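Local coordinates for protein 2-oxoadipate dioxygenase/decarboxylase (Pseudomonas putida, PDB 6W1G) that uses iron(II) and molecular oxygen to decarboxylate and hydroxylate 2-oxoadipate to D-2-hydroxyglutarate, a step in the catabolism of D-lysine, at residues A236-M241 with I246-V251; P255-R258 with L264-T267; E296-A301 with E397-V402. All coordinates share one frame; numbering follows the deposited sequence.

Contact 1 (A236-M241 with I246-V251); sequences AIQLGM and IPPKAV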
ATOM      1  N   ALA A 236     -18.642  -6.628   0.470  1.00 14.53           N
ATOM      2  CA  ALA A 236     -18.944  -7.990   0.084  1.00 15.39           C
ATOM      3  C   ALA A 236     -17.978  -8.964   0.727  1.00 15.02           C
ATOM      4  O   ALA A 236     -18.383 -10.045   1.172  1.00 16.67           O
ATOM      5  CB  ALA A 236     -18.951  -8.129  -1.430  1.00 15.47           C
ATOM      6  N   ILE A 237     -16.694  -8.627   0.775  1.00 15.15           N
ATOM      7  CA  ILE A 237     -15.791  -9.597   1.366  0.55 15.24           C
ATOM      8  C   ILE A 237     -16.089  -9.739   2.862  1.00 14.75           C
ATOM      9  O   ILE A 237     -15.989 -10.833   3.402  1.00 14.56           O
ATOM     10  CB  ILE A 237     -14.322  -9.279   1.033  0.55 15.45           C
ATOM     11  CG1 ILE A 237     -13.567 -10.589   1.054  0.55 17.11           C
ATOM     12  CG2 ILE A 237     -13.834  -8.206   1.926  0.55 14.41           C
ATOM     13  CD1 ILE A 237     -12.324 -10.520   0.296  0.55 15.70           C
ATOM     14  N   GLN A 238     -16.422  -8.641   3.551  1.00 14.22           N
ATOM     15  CA  GLN A 238     -16.739  -8.723   4.980  0.60 15.83           C
ATOM     16  C   GLN A 238     -17.914  -9.655   5.230  1.00 15.12           C
ATOM     17  O   GLN A 238     -17.928 -10.351   6.245  1.00 17.12           O
ATOM     18  CB  GLN A 238     -17.043  -7.347   5.563  0.60 19.45           C
ATOM     19  CG  GLN A 238     -15.828  -6.537   5.891  0.60 19.80           C
ATOM     20  CD  GLN A 238     -16.173  -5.320   6.711  0.60 23.70           C
ATOM     21  OE1 GLN A 238     -16.847  -4.409   6.236  0.60 28.84           O
ATOM     22  NE2 GLN A 238     -15.740  -5.309   7.956  0.60 23.34           N
ATOM     23  N   LEU A 239     -18.879  -9.692   4.312  1.00 14.78           N
ATOM     24  CA  LEU A 239     -20.014 -10.577   4.450  1.00 15.42           C
ATOM     25  C   LEU A 239     -19.640 -12.042   4.242  1.00 16.88           C
ATOM     26  O   LEU A 239     -20.356 -12.932   4.708  1.00 17.44           O
ATOM     27  CB  LEU A 239     -21.153 -10.255   3.495  1.00 17.95           C
ATOM     28  CG  LEU A 239     -22.022  -9.104   3.882  1.00 19.55           C
ATOM     29  CD1 LEU A 239     -23.014  -8.815   2.735  1.00 19.60           C
ATOM     30  CD2 LEU A 239     -22.807  -9.396   5.151  1.00 17.46           C
ATOM     31  N   GLY A 240     -18.587 -12.317   3.494  1.00 17.93           N
ATOM     32  CA  GLY A 240     -18.125 -13.683   3.301  1.00 21.12           C
ATOM     33  C   GLY A 240     -17.074 -14.197   4.286  1.00 22.70           C
ATOM     34  O   GLY A 240     -16.920 -15.430   4.378  1.00 25.32           O
ATOM     35  N   MET A 241     -16.426 -13.296   5.085  1.00 21.79           N
ATOM     36  CA  MET A 241     -15.265 -13.605   5.952  1.00 21.30           C
ATOM     37  C   MET A 241     -15.559 -14.357   7.273  1.00 20.81           C
ATOM     38  O   MET A 241     -14.784 -15.277   7.637  1.00 22.64           O
ATOM     39  CB  MET A 241     -14.463 -12.349   6.278  1.00 22.39           C
ATOM     40  CG  MET A 241     -13.522 -11.914   5.192  1.00 21.77           C
ATOM     41  SD  MET A 241     -12.851 -10.274   5.291  1.00 24.23           S
ATOM     42  CE  MET A 241     -11.511 -10.542   6.401  1.00 24.62           C
ATOM     43  N   ILE A 246     -12.310 -15.948   9.604  1.00 23.51           N
ATOM     44  CA  ILE A 246     -11.469 -14.759   9.713  1.00 23.67           C
ATOM     45  C   ILE A 246     -12.378 -13.563   9.978  1.00 21.40           C
ATOM     46  O   ILE A 246     -12.451 -12.634   9.133  1.00 20.67           O
ATOM     47  CB  ILE A 246     -10.550 -14.615   8.484  1.00 23.86           C
ATOM     48  CG1 ILE A 246     -11.312 -14.929   7.186  1.00 23.11           C
ATOM     49  CG2 ILE A 246      -9.343 -15.550   8.642  1.00 24.11           C
ATOM     50  CD1 ILE A 246     -10.520 -14.594   5.913  1.00 25.52           C
ATOM     51  N   PRO A 247     -13.195 -13.597  11.049  1.00 21.89           N
ATOM     52  CA  PRO A 247     -14.128 -12.483  11.254  1.00 23.20           C
ATOM     53  C   PRO A 247     -13.339 -11.202  11.355  1.00 18.94           C
ATOM     54  O   PRO A 247     -12.424 -11.088  12.197  1.00 19.61           O
ATOM     55  CB  PRO A 247     -14.806 -12.807  12.589  1.00 23.28           C
ATOM     56  CG  PRO A 247     -13.900 -13.726  13.256  1.00 23.28           C
ATOM     57  CD  PRO A 247     -13.228 -14.538  12.168  1.00 22.91           C
ATOM     58  N   PRO A 248     -13.657 -10.215  10.547  1.00 20.45           N
ATOM     59  CA  PRO A 248     -12.849  -9.002  10.596  1.00 21.11           C
ATOM     60  C   PRO A 248     -13.440  -8.031  11.595  1.00 21.32           C
ATOM     61  O   PRO A 248     -14.552  -8.195  12.092  1.00 24.29           O
ATOM     62  CB  PRO A 248     -13.004  -8.430   9.194  1.00 25.32           C
ATOM     63  CG  PRO A 248     -14.412  -8.804   8.809  1.00 28.08           C
ATOM     64  CD  PRO A 248     -14.587 -10.203   9.401  1.00 22.63           C
ATOM     65  N   LYS A 249     -12.664  -7.000  11.867  1.00 22.31           N
ATOM     66  CA  LYS A 249     -13.195  -5.867  12.585  1.00 22.79           C
ATOM     67  C   LYS A 249     -14.361  -5.280  11.811  1.00 22.01           C
ATOM     68  O   LYS A 249     -14.289  -5.069  10.588  1.00 22.97           O
ATOM     69  CB  LYS A 249     -12.079  -4.845  12.754  1.00 22.68           C
ATOM     70  CG  LYS A 249     -10.896  -5.316  13.618  1.00 28.79           C
ATOM     71  CD  LYS A 249     -11.228  -5.467  15.078  1.00 36.37           C
ATOM     72  CE  LYS A 249      -9.940  -5.320  15.903  1.00 41.10           C
ATOM     73  NZ  LYS A 249      -9.862  -6.294  17.022  1.00 44.37           N
ATOM     74  N   ALA A 250     -15.463  -5.046  12.510  1.00 23.47           N
ATOM     75  CA  ALA A 250     -16.616  -4.416  11.881  1.00 24.40           C
ATOM     76  C   ALA A 250     -16.325  -2.990  11.446  1.00 25.55           C
ATOM     77  O   ALA A 250     -16.875  -2.541  10.442  1.00 26.76           O
ATOM     78  CB  ALA A 250     -17.783  -4.396  12.851  1.00 25.36           C
ATOM     79  N   VAL A 251     -15.498  -2.256  12.190  1.00 22.60           N
ATOM     80  CA  VAL A 251     -15.090  -0.930  11.760  1.00 22.83           C
ATOM     81  C   VAL A 251     -14.169  -1.055  10.554  1.00 20.92           C
ATOM     82  O   VAL A 251     -13.126  -1.708  10.597  1.00 25.96           O
ATOM     83  CB  VAL A 251     -14.373  -0.200  12.895  1.00 27.13           C
ATOM     84  CG1 VAL A 251     -13.762   1.085  12.399  1.00 30.09           C
ATOM     85  CG2 VAL A 251     -15.315   0.084  14.053  1.00 28.81           C
TER
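Met241 and Ile246 close the reversal in which the chain, having left helix 234-240, doubles back past the helix as an extended, proline-containing loop. It is a helix-to-loop reversal in the glyoxalase-clan (vicinal oxygen chelate type) fold, leading from helix 234-240 towards strand 264-275. Its backbone tie is one bond: Ile246 N donates to Met241 O over 3.2 Å, nearly straight at 164°, although the nitrogen sits above the carbonyl plane. Pro247 and Pro248, which follow, have no N-H to offer.

Met241 does most of the side-chain work. Its chain runs extended through SD and then bends (chi3 83°), turning the methyl back over the Pro248 ring. Met241 CB rests against Pro248 CD at 3.8 Å and Met241 CE against Pro248 CB at the same separation, with the sulfur between them; an unbranched, pliable chain is well suited to following a rigid ring obliquely. Ile246 comes in from another direction, crossing the methionine at about a right angle. Its CG1 lies between the backbone N and the carbonyl carbon (chi1 42°), and this brings Ile246 CD1 to 4.1 Å from Met241 CG. Leu37 of helix 29-48 and Phe269 of strand 264-275 add further apolar cover to Met241. An alanine in place of Met241 would keep CB near the proline but would probably leave a gap where sulfur and methyl now fill in between Pro248 and Ile246.

One turn back, Gln238, modelled in two conformers, comes up to the rim of the same proline, its CG meeting Pro248 CG at 4.0 Å. In the conformer described, Gln238 NE2 stops 3.0 Å from Lys249 O, at an angle too poor for a hydrogen bond, while that carbonyl accepts from Thr267 OG1.

Contact 2 (P255-R258 with L264-T267); sequences PPTR and LRQT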
ATOM      1  N   PRO A 255     -12.976   5.974   3.959  1.00 13.28           N
ATOM      2  CA  PRO A 255     -14.320   6.531   3.723  1.00 14.00           C
ATOM      3  C   PRO A 255     -15.375   5.444   3.796  1.00 13.23           C
ATOM      4  O   PRO A 255     -15.059   4.259   3.750  1.00 14.04           O
ATOM      5  CB  PRO A 255     -14.225   7.076   2.290  1.00 14.53           C
ATOM      6  CG  PRO A 255     -13.228   6.129   1.633  1.00 15.95           C
ATOM      7  CD  PRO A 255     -12.185   5.863   2.714  1.00 14.91           C
ATOM      8  N   PRO A 256     -16.649   5.831   3.899  1.00 14.62           N
ATOM      9  CA  PRO A 256     -17.735   4.865   3.780  1.00 15.90           C
ATOM     10  C   PRO A 256     -17.926   4.377   2.351  1.00 14.17           C
ATOM     11  O   PRO A 256     -17.240   4.854   1.419  1.00 14.56           O
ATOM     12  CB  PRO A 256     -18.949   5.661   4.262  1.00 16.45           C
ATOM     13  CG  PRO A 256     -18.640   7.045   3.741  1.00 17.61           C
ATOM     14  CD  PRO A 256     -17.138   7.220   3.884  1.00 16.73           C
ATOM     15  N   THR A 257     -18.846   3.439   2.184  1.00 14.79           N
ATOM     16  CA  THR A 257     -19.218   2.936   0.868  1.00 15.37           C
ATOM     17  C   THR A 257     -19.620   4.090  -0.035  1.00 15.01           C
ATOM     18  O   THR A 257     -20.400   4.960   0.357  1.00 16.66           O
ATOM     19  CB  THR A 257     -20.396   1.970   1.024  1.00 17.24           C
ATOM     20  OG1 THR A 257     -20.075   0.949   1.992  1.00 18.24           O
ATOM     21  CG2 THR A 257     -20.760   1.357  -0.317  1.00 18.99           C
ATOM     22  N   ARG A 258     -19.123   4.063  -1.266  1.00 14.78           N
ATOM     23  CA  ARG A 258     -19.418   5.070  -2.265  1.00 14.63           C
ATOM     24  C   ARG A 258     -19.537   4.396  -3.622  1.00 15.05           C
ATOM     25  O   ARG A 258     -18.929   3.366  -3.889  1.00 15.17           O
ATOM     26  CB  ARG A 258     -18.254   6.086  -2.354  1.00 14.01           C
ATOM     27  CG  ARG A 258     -18.167   7.052  -1.187  1.00 13.66           C
ATOM     28  CD  ARG A 258     -16.846   7.798  -1.161  1.00 13.96           C
ATOM     29  NE  ARG A 258     -16.544   8.445  -2.444  1.00 13.25           N
ATOM     30  CZ  ARG A 258     -16.955   9.659  -2.824  1.00 13.83           C
ATOM     31  NH1 ARG A 258     -17.709  10.408  -2.016  1.00 14.90           N
ATOM     32  NH2 ARG A 258     -16.620  10.115  -4.035  1.00 14.93           N
ATOM     33  N   LEU A 264      -8.578   4.519   0.083  1.00  9.90           N
ATOM     34  CA  LEU A 264      -8.774   3.088   0.186  1.00 10.04           C
ATOM     35  C   LEU A 264      -9.653   2.829   1.405  1.00  9.67           C
ATOM     36  O   LEU A 264      -9.802   3.689   2.270  1.00 11.41           O
ATOM     37  CB  LEU A 264      -7.467   2.319   0.224  1.00 11.32           C
ATOM     38  CG  LEU A 264      -6.573   2.514   1.433  1.00 11.43           C
ATOM     39  CD1 LEU A 264      -7.014   1.705   2.642  1.00 12.53           C
ATOM     40  CD2 LEU A 264      -5.149   2.119   1.083  1.00 14.20           C
ATOM     41  N   ARG A 265     -10.184   1.612   1.476  1.00 10.79           N
ATOM     42  CA  ARG A 265     -10.864   1.096   2.645  1.00 10.61           C
ATOM     43  C   ARG A 265     -10.154  -0.173   3.068  1.00 11.17           C
ATOM     44  O   ARG A 265      -9.645  -0.916   2.219  1.00 11.38           O
ATOM     45  CB  ARG A 265     -12.300   0.766   2.339  1.00 12.64           C
ATOM     46  CG  ARG A 265     -13.097   1.945   1.811  1.00 13.40           C
ATOM     47  CD  ARG A 265     -14.578   1.616   1.600  1.00 13.74           C
ATOM     48  NE  ARG A 265     -15.262   1.616   2.888  1.00 15.36           N
ATOM     49  CZ  ARG A 265     -16.360   0.932   3.183  1.00 14.28           C
ATOM     50  NH1 ARG A 265     -16.930   0.157   2.284  1.00 16.31           N
ATOM     51  NH2 ARG A 265     -16.893   1.046   4.403  1.00 16.62           N
ATOM     52  N   GLN A 266     -10.055  -0.411   4.382  1.00 11.47           N
ATOM     53  CA  GLN A 266      -9.329  -1.579   4.864  1.00 11.80           C
ATOM     54  C   GLN A 266      -9.906  -2.091   6.186  1.00 12.72           C
ATOM     55  O   GLN A 266     -10.487  -1.328   6.974  1.00 14.02           O
ATOM     56  CB  GLN A 266      -7.848  -1.288   5.084  1.00 15.26           C
ATOM     57  CG  GLN A 266      -7.589  -0.239   6.136  1.00 19.22           C
ATOM     58  CD  GLN A 266      -6.129   0.233   6.273  1.00 23.23           C
ATOM     59  OE1 GLN A 266      -5.362   0.361   5.291  1.00 24.24           O
ATOM     60  NE2 GLN A 266      -5.755   0.526   7.509  1.00 27.98           N
ATOM     61  N   THR A 267      -9.748  -3.391   6.413  1.00 12.84           N
ATOM     62  CA  THR A 267     -10.048  -3.946   7.734  1.00 13.96           C
ATOM     63  C   THR A 267      -9.101  -5.120   7.954  1.00 13.42           C
ATOM     64  O   THR A 267      -8.343  -5.517   7.063  1.00 14.25           O
ATOM     65  CB  THR A 267     -11.541  -4.285   7.952  1.00 16.72           C
ATOM     66  OG1 THR A 267     -11.740  -4.590   9.331  1.00 18.55           O
ATOM     67  CG2 THR A 267     -11.992  -5.405   7.098  1.00 17.70           C
TER
HETATM   68  O   HOH W   1     -15.318   2.698   6.089  1.00 17.21           O
HETATM   69  O   HOH W   2     -19.472  -0.199   4.935  1.00 22.36           O
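Pro255 meets strand 264-275 with both its ring and its carbonyl. The ring meets Leu264 O at its CD edge, Pro255 CD lying 3.3 Å from Leu264 O, and turns a face to Arg265 CG. A proline fits here because its ring offers an apolar face to the arginine methylenes and it carries no N-H that would need an acceptor. The carbonyl faces the arginine: Pro255 O takes a weak hydrogen bond from Arg265 NE, 2.8 Å long but bent to 125°. Water 1 sits between Pro255 O and Arg265 NH2, at the edge of the guanidinium.

At Pro256 only the backbone meets the arginine. The ring turns away to pack on Leu337 and Phe341 of helix 330-341, while the peptide joining it to Thr257 lies over one face of the guanidinium, Pro256 C standing 3.8 Å above the plane near its centre. The bend in the Arg265 chain at chi3 (77°) swings the guanidinium under this peptide.

Thr257 completes the set with its hydroxyl. Water 2, also in the guanidinium plane, donates to Thr257 OG1 at 3.2 Å and accepts from Arg265 NH2 at 2.9 Å. The strongest partner of both residues is Asp235, which forms a salt bridge with Arg265 NH1 and a hydrogen bond with Thr257 OG1. Arginine suits this buried place, since one flat cation can serve a carboxylate, a carbonyl and two waters together. The arrangement fastens a loop to the two-stranded antiparallel sheet 264-275/288-298, whose second strand carries Glu294 of the two-histidine, one-glutamate metal site.

Contact 3 (E296-A301 with E397-V402); sequences EQRGAA and EDFLPV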
ATOM      1  N   GLU A 296      -8.021  -4.892   1.605  1.00 10.89           N
ATOM      2  CA  GLU A 296      -8.227  -3.500   1.189  1.00 11.19           C
ATOM      3  C   GLU A 296      -8.938  -3.429  -0.146  1.00  9.81           C
ATOM      4  O   GLU A 296      -8.868  -4.344  -0.973  1.00 11.90           O
ATOM      5  CB  GLU A 296      -6.920  -2.719   1.108  1.00 11.59           C
ATOM      6  CG  GLU A 296      -6.007  -3.010  -0.073  1.00 14.08           C
ATOM      7  CD  GLU A 296      -4.590  -2.346   0.035  1.00 14.30           C
ATOM      8  OE1 GLU A 296      -4.423  -1.490   0.889  1.00 16.71           O
ATOM      9  OE2 GLU A 296      -3.671  -2.694  -0.704  1.00 15.88           O
ATOM     10  N   GLN A 297      -9.611  -2.296  -0.335  1.00 10.32           N
ATOM     11  CA  GLN A 297     -10.236  -1.906  -1.575  1.00  9.90           C
ATOM     12  C   GLN A 297      -9.648  -0.530  -1.933  1.00  9.48           C
ATOM     13  O   GLN A 297      -9.644   0.364  -1.084  1.00 11.26           O
ATOM     14  CB  GLN A 297     -11.763  -1.792  -1.413  1.00 10.66           C
ATOM     15  CG  GLN A 297     -12.478  -1.422  -2.710  1.00 10.84           C
ATOM     16  CD  GLN A 297     -13.930  -1.156  -2.536  1.00 11.94           C
ATOM     17  OE1 GLN A 297     -14.604  -1.675  -1.628  1.00 13.06           O
ATOM     18  NE2 GLN A 297     -14.467  -0.366  -3.432  1.00 12.99           N
ATOM     19  N   ARG A 298      -9.164  -0.345  -3.157  1.00  9.46           N
ATOM     20  CA  ARG A 298      -8.476   0.884  -3.546  1.00  9.91           C
ATOM     21  C   ARG A 298      -9.329   1.684  -4.507  1.00 10.46           C
ATOM     22  O   ARG A 298      -9.767   1.147  -5.517  1.00 12.51           O
ATOM     23  CB  ARG A 298      -7.086   0.605  -4.145  1.00 10.69           C
ATOM     24  CG  ARG A 298      -6.126   0.161  -3.095  1.00  9.83           C
ATOM     25  CD  ARG A 298      -4.722  -0.145  -3.659  1.00 11.30           C
ATOM     26  NE  ARG A 298      -3.808  -0.357  -2.549  1.00 11.86           N
ATOM     27  CZ  ARG A 298      -3.215   0.619  -1.880  1.00 10.57           C
ATOM     28  NH1 ARG A 298      -3.273   1.885  -2.308  1.00 10.64           N
ATOM     29  NH2 ARG A 298      -2.543   0.338  -0.769  1.00 12.52           N
ATOM     30  N   GLY A 299      -9.515   2.958  -4.181  1.00 10.57           N
ATOM     31  CA  GLY A 299     -10.272   3.900  -4.973  1.00 11.52           C
ATOM     32  C   GLY A 299      -9.417   5.026  -5.523  1.00  9.85           C
ATOM     33  O   GLY A 299      -8.245   4.814  -5.812  1.00 10.61           O
ATOM     34  N   ALA A 300     -10.015   6.195  -5.713  1.00  9.79           N
ATOM     35  CA  ALA A 300      -9.378   7.301  -6.409  1.00  9.55           C
ATOM     36  C   ALA A 300      -8.343   8.001  -5.552  1.00  9.25           C
ATOM     37  O   ALA A 300      -8.567   8.348  -4.384  1.00 10.34           O
ATOM     38  CB  ALA A 300     -10.440   8.306  -6.801  1.00 10.40           C
ATOM     39  N   ALA A 301      -7.230   8.347  -6.190  1.00  8.82           N
ATOM     40  CA  ALA A 301      -6.268   9.256  -5.595  1.00  9.14           C
ATOM     41  C   ALA A 301      -6.878  10.652  -5.515  1.00  9.77           C
ATOM     42  O   ALA A 301      -7.511  11.129  -6.455  1.00 10.64           O
ATOM     43  CB  ALA A 301      -5.028   9.266  -6.472  1.00 10.51           C
ATOM     44  N   GLU A 397      -2.404   4.561  -4.880  1.00  9.39           N
ATOM     45  CA  GLU A 397      -1.330   3.602  -4.702  1.00  9.06           C
ATOM     46  C   GLU A 397      -0.718   3.622  -3.322  1.00  9.07           C
ATOM     47  O   GLU A 397       0.148   2.773  -3.029  1.00 11.10           O
ATOM     48  CB  GLU A 397      -0.178   3.906  -5.710  1.00 10.14           C
ATOM     49  CG  GLU A 397      -0.632   3.926  -7.132  1.00 10.49           C
ATOM     50  CD  GLU A 397      -0.963   2.576  -7.756  1.00 11.17           C
ATOM     51  OE1 GLU A 397      -0.857   1.522  -7.076  1.00 15.24           O
ATOM     52  OE2 GLU A 397      -1.378   2.575  -8.957  1.00 12.41           O
ATOM     53  N   ASP A 398      -1.138   4.553  -2.465  1.00  9.61           N
ATOM     54  CA  ASP A 398      -0.510   4.797  -1.153  1.00  9.92           C
ATOM     55  C   ASP A 398      -1.440   4.328  -0.030  1.00  9.96           C
ATOM     56  O   ASP A 398      -2.199   3.371  -0.213  1.00 10.07           O
ATOM     57  CB  ASP A 398      -0.060   6.244  -1.128  1.00 11.29           C
ATOM     58  CG  ASP A 398       0.968   6.492  -2.210  1.00 10.80           C
ATOM     59  OD1 ASP A 398       2.068   5.934  -2.074  1.00 11.68           O
ATOM     60  OD2 ASP A 398       0.644   7.170  -3.210  1.00 11.65           O
ATOM     61  N   PHE A 399      -1.338   4.959   1.135  1.00 10.36           N
ATOM     62  CA  PHE A 399      -1.975   4.439   2.337  1.00 10.06           C
ATOM     63  C   PHE A 399      -2.745   5.557   3.029  1.00 11.54           C
ATOM     64  O   PHE A 399      -2.594   6.747   2.687  1.00 11.52           O
ATOM     65  CB  PHE A 399      -0.912   3.803   3.222  1.00 10.94           C
ATOM     66  CG  PHE A 399      -0.297   2.611   2.534  1.00 10.68           C
ATOM     67  CD1 PHE A 399      -0.890   1.390   2.638  1.00 11.96           C
ATOM     68  CD2 PHE A 399       0.790   2.728   1.693  1.00 11.41           C
ATOM     69  CE1 PHE A 399      -0.424   0.296   1.969  1.00 11.89           C
ATOM     70  CE2 PHE A 399       1.246   1.641   0.971  1.00 11.48           C
ATOM     71  CZ  PHE A 399       0.690   0.411   1.156  1.00 11.35           C
ATOM     72  N   LEU A 400      -3.627   5.171   3.952  1.00 12.48           N
ATOM     73  CA  LEU A 400      -4.412   6.183   4.630  1.00 12.83           C
ATOM     74  C   LEU A 400      -3.521   7.128   5.428  1.00 14.60           C
ATOM     75  O   LEU A 400      -2.519   6.705   6.031  1.00 15.53           O
ATOM     76  CB  LEU A 400      -5.484   5.535   5.507  1.00 13.72           C
ATOM     77  CG  LEU A 400      -6.586   4.780   4.743  1.00 14.30           C
ATOM     78  CD1 LEU A 400      -7.505   4.040   5.721  1.00 14.60           C
ATOM     79  CD2 LEU A 400      -7.385   5.723   3.829  1.00 14.37           C
ATOM     80  N   PRO A 401      -3.820   8.415   5.432  1.00 15.42           N
ATOM     81  CA  PRO A 401      -2.996   9.334   6.211  1.00 18.40           C
ATOM     82  C   PRO A 401      -3.175   9.132   7.698  1.00 17.30           C
ATOM     83  O   PRO A 401      -4.212   8.659   8.165  1.00 19.26           O
ATOM     84  CB  PRO A 401      -3.498  10.718   5.788  1.00 21.37           C
ATOM     85  CG  PRO A 401      -4.867  10.501   5.287  1.00 21.03           C
ATOM     86  CD  PRO A 401      -4.895   9.116   4.706  1.00 17.00           C
ATOM     87  N   VAL A 402      -2.130   9.493   8.444  1.00 21.05           N
ATOM     88  CA  VAL A 402      -2.229   9.554   9.890  1.00 26.75           C
ATOM     89  C   VAL A 402      -3.079  10.766  10.262  1.00 33.22           C
ATOM     90  O   VAL A 402      -2.905  11.857   9.701  1.00 36.74           O
ATOM     91  CB  VAL A 402      -0.830   9.664  10.529  1.00 28.17           C
ATOM     92  CG1 VAL A 402      -0.926   9.633  12.056  1.00 30.70           C
ATOM     93  CG2 VAL A 402       0.113   8.568  10.036  1.00 28.13           C
TER
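Arg298 reaches end-on from strand 288-298 to the main-chain carbonyl of Asp398. Both terminal nitrogens donate to that single oxygen: Arg298 NH1 to Asp398 O at 2.8 Å, on a lone pair in the carbonyl plane, and Arg298 NH2 to Asp398 O at 3.1 Å, tilted 28° from it. An extended chain from CG to NE carries the guanidinium to the loop. Arg298 NE and NH2 both give weak hydrogen bonds to Glu296 OE2, as part of a salt bridge (NE to OE2 3.0 Å), and NH1 donates to the carbonyl of Tyr396. Arginine suits the place, because its five N-H groups in one plane can serve one carboxylate and two main-chain carbonyls.

Phe399 stands with its ring nearly perpendicular to the guanidinium, 83° between planes, and Phe399 CE1 approaches Arg298 NH2 to 3.5 Å. Any cation-pi attraction is weak, since Arg298 CZ lies 5.1 Å from the ring centroid. The ring also meets the metal ligand His70 edge-to-face. The acids of loop 397-402 are matched elsewhere, Glu397 by Arg64 and Arg127 and Asp398 by Arg114.

Glu296 OE2 is itself hydrogen-bonded to His70 ND1, which makes Arg298 a further shell behind the metal site. Its share of OE2 is likely to stabilise the negative charge of Glu296, while the ND1 bond is likely to hold the His70 ring in its rotation.

Overall arrangement
Following the chain from the N terminus, the three contacts come in series, none nested in or crossing another. Contact 1 closes a short loop behind helix 234-240, and contact 2 then closes the next loop, just ahead of and onto strand 264-275. They meet at Thr267, whose methyl packs on Pro248. Contact 3 begins on the neighbouring strand 288-298 and closes a far longer excursion, about half of it helical, that returns with loop 397-402, which includes the substrate-binding Val402. Contacts 2 and 3 share one antiparallel sheet, joined by Arg265 N to Gln297 O. Together they tie the loop after helix 234-240 and loop 397-402 to the sheet beside the metal, occupied by nickel in this crystal.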